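Local coordinates for protein glycerol dehydrogenase (Schizosaccharomyces pombe, PDB 1TA9) that catalyses the NAD(+)-dependent oxidation of glycerol to dihydroxyacetone, probably with a catalytic zinc ion, in the assimilation of glycerol, at residues E289-E292 and N293-A297. Sequence-based numbering, arbitrary orientation.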
loop_
_atom_site.group_PDB
_atom_site.type_symbol
_atom_site.label_atom_id
_atom_site.label_comp_id
_atom_site.label_asym_id
_atom_site.label_seq_id
_atom_site.Cartn_x
_atom_site.Cartn_y
_atom_site.Cartn_z
ATOM N N GLU B 289 1.943 -21.053 25.659
ATOM C CA GLU B 289 2.963 -21.130 24.618
ATOM C C GLU B 289 3.574 -19.736 24.461
ATOM O O GLU B 289 4.765 -19.593 24.180
ATOM C CB GLU B 289 2.362 -21.608 23.289
ATOM C CG GLU B 289 3.413 -21.849 22.198
ATOM C CD GLU B 289 2.854 -22.553 20.970
ATOM O OE1 GLU B 289 3.598 -22.691 19.973
ATOM O OE2 GLU B 289 1.679 -22.975 20.999
ATOM N N ALA B 290 2.759 -18.708 24.669
ATOM C CA ALA B 290 3.237 -17.334 24.567
ATOM C C ALA B 290 4.361 -17.120 25.583
ATOM O O ALA B 290 5.402 -16.538 25.263
ATOM C CB ALA B 290 2.088 -16.358 24.830
ATOM N N PHE B 291 4.145 -17.595 26.807
ATOM C CA PHE B 291 5.145 -17.484 27.868
ATOM C C PHE B 291 6.394 -18.248 27.438
ATOM O O PHE B 291 7.512 -17.744 27.538
ATOM C CB PHE B 291 4.606 -18.087 29.176
ATOM C CG PHE B 291 5.648 -18.215 30.266
ATOM C CD1 PHE B 291 6.105 -17.092 30.948
ATOM C CD2 PHE B 291 6.167 -19.462 30.607
ATOM C CE1 PHE B 291 7.066 -17.204 31.957
ATOM C CE2 PHE B 291 7.127 -19.588 31.613
ATOM C CZ PHE B 291 7.577 -18.455 32.289
ATOM N N GLU B 292 6.201 -19.474 26.961
ATOM C CA GLU B 292 7.328 -20.287 26.514
ATOM C C GLU B 292 8.090 -19.604 25.376
ATOM O O GLU B 292 9.312 -19.732 25.275
ATOM C CB GLU B 292 6.839 -21.667 26.056
ATOM C CG GLU B 292 6.183 -22.497 27.158
ATOM C CD GLU B 292 7.081 -23.606 27.690
ATOM O OE1 GLU B 292 6.690 -24.264 28.675
ATOM O OE2 GLU B 292 8.173 -23.831 27.122
ATOM N N ASN B 293 7.377 -18.885 24.512
ATOM C CA ASN B 293 8.032 -18.201 23.399
ATOM C C ASN B 293 9.006 -17.145 23.902
ATOM O O ASN B 293 10.114 -16.994 23.374
ATOM C CB ASN B 293 7.008 -17.521 22.485
ATOM C CG ASN B 293 6.180 -18.507 21.695
ATOM O OD1 ASN B 293 6.575 -19.661 21.501
ATOM N ND2 ASN B 293 5.030 -18.052 21.212
ATOM N N VAL B 294 8.586 -16.409 24.925
ATOM C CA VAL B 294 9.425 -15.360 25.485
ATOM C C VAL B 294 10.588 -15.950 26.278
ATOM O O VAL B 294 11.663 -15.351 26.350
ATOM C CB VAL B 294 8.586 -14.397 26.355
ATOM C CG1 VAL B 294 9.484 -13.358 27.021
ATOM C CG2 VAL B 294 7.556 -13.701 25.469
ATOM N N VAL B 295 10.389 -17.123 26.872
ATOM C CA VAL B 295 11.492 -17.752 27.590
ATOM C C VAL B 295 12.545 -18.070 26.526
ATOM O O VAL B 295 13.745 -17.869 26.744
ATOM C CB VAL B 295 11.057 -19.053 28.310
ATOM C CG1 VAL B 295 12.286 -19.818 28.793
ATOM C CG2 VAL B 295 10.168 -18.709 29.504
ATOM N N GLU B 296 12.098 -18.543 25.363
ATOM C CA GLU B 296 13.047 -18.847 24.292
ATOM C C GLU B 296 13.709 -17.561 23.790
ATOM O O GLU B 296 14.910 -17.531 23.542
ATOM C CB GLU B 296 12.374 -19.563 23.106
ATOM C CG GLU B 296 13.408 -19.995 22.060
ATOM C CD GLU B 296 12.826 -20.381 20.711
ATOM O OE1 GLU B 296 13.573 -20.268 19.713
ATOM O OE2 GLU B 296 11.652 -20.804 20.633
ATOM N N ALA B 297 12.929 -16.496 23.639
ATOM C CA ALA B 297 13.474 -15.227 23.165
ATOM C C ALA B 297 14.490 -14.651 24.151
ATOM O O ALA B 297 15.553 -14.165 23.756
ATOM C CB ALA B 297 12.346 -14.224 22.936
HETATM O O HOH W 1 5.960 -21.344 19.459
#
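Glu289 and Asn293 lie one turn apart in the first turns of helix 289-307. Their backbones are joined directly: Asn293 N donates to Glu289 O over 2.7 Å. The next i to i+4 bonds follow from Val294 N to Ala290 O, Val295 N to Phe291 O and Glu296 N to Glu292 O, so this is the regular first part of an alpha helix.

The polar side chains of Glu289 and Asn293 meet through water. One molecule donates to Glu289 OE1 at 2.8 Å and to Asn293 OD1 at 2.7 Å. The carboxylate and amide planes are turned 66° apart. Asn293 CG lies anti to its own carbonyl carbon (chi1 -70°), which brings the amide back over the preceding turn, with CG 3.1 Å from Glu289 O.

The apolar contact is made by Phe291, packed also by helices 215-220 and 223-245, and Val295. Val295 CG2 sits over one face of the phenyl ring, 4.0 Å from its centroid, in a CH-pi contact displaced toward CE2 and CZ. The side chain of Val295 is about 5 Å from that of Ala179, which probably belongs to the NAD(+) site.

Asn293 OD1 also accepts from Arg64 of the second subunit, and ND2 donates to Asp349 of the third. A leucine in place of Asn293 would probably leave the bridging water without one acceptor and deprive Arg64 of the second subunit and Asp349 of the third of their amide partner.

In 289-297, Phe291 and Val295 pack within the chain, whereas Glu289, Asn293 and Glu296 reach neighbouring subunits. Lys403 of the third subunit, salt-bridged to Glu289 OE2, probably offsets the charge of Glu289, whose OE1 lies near Asp349 of that subunit, as Arg64 of the second does for Glu296.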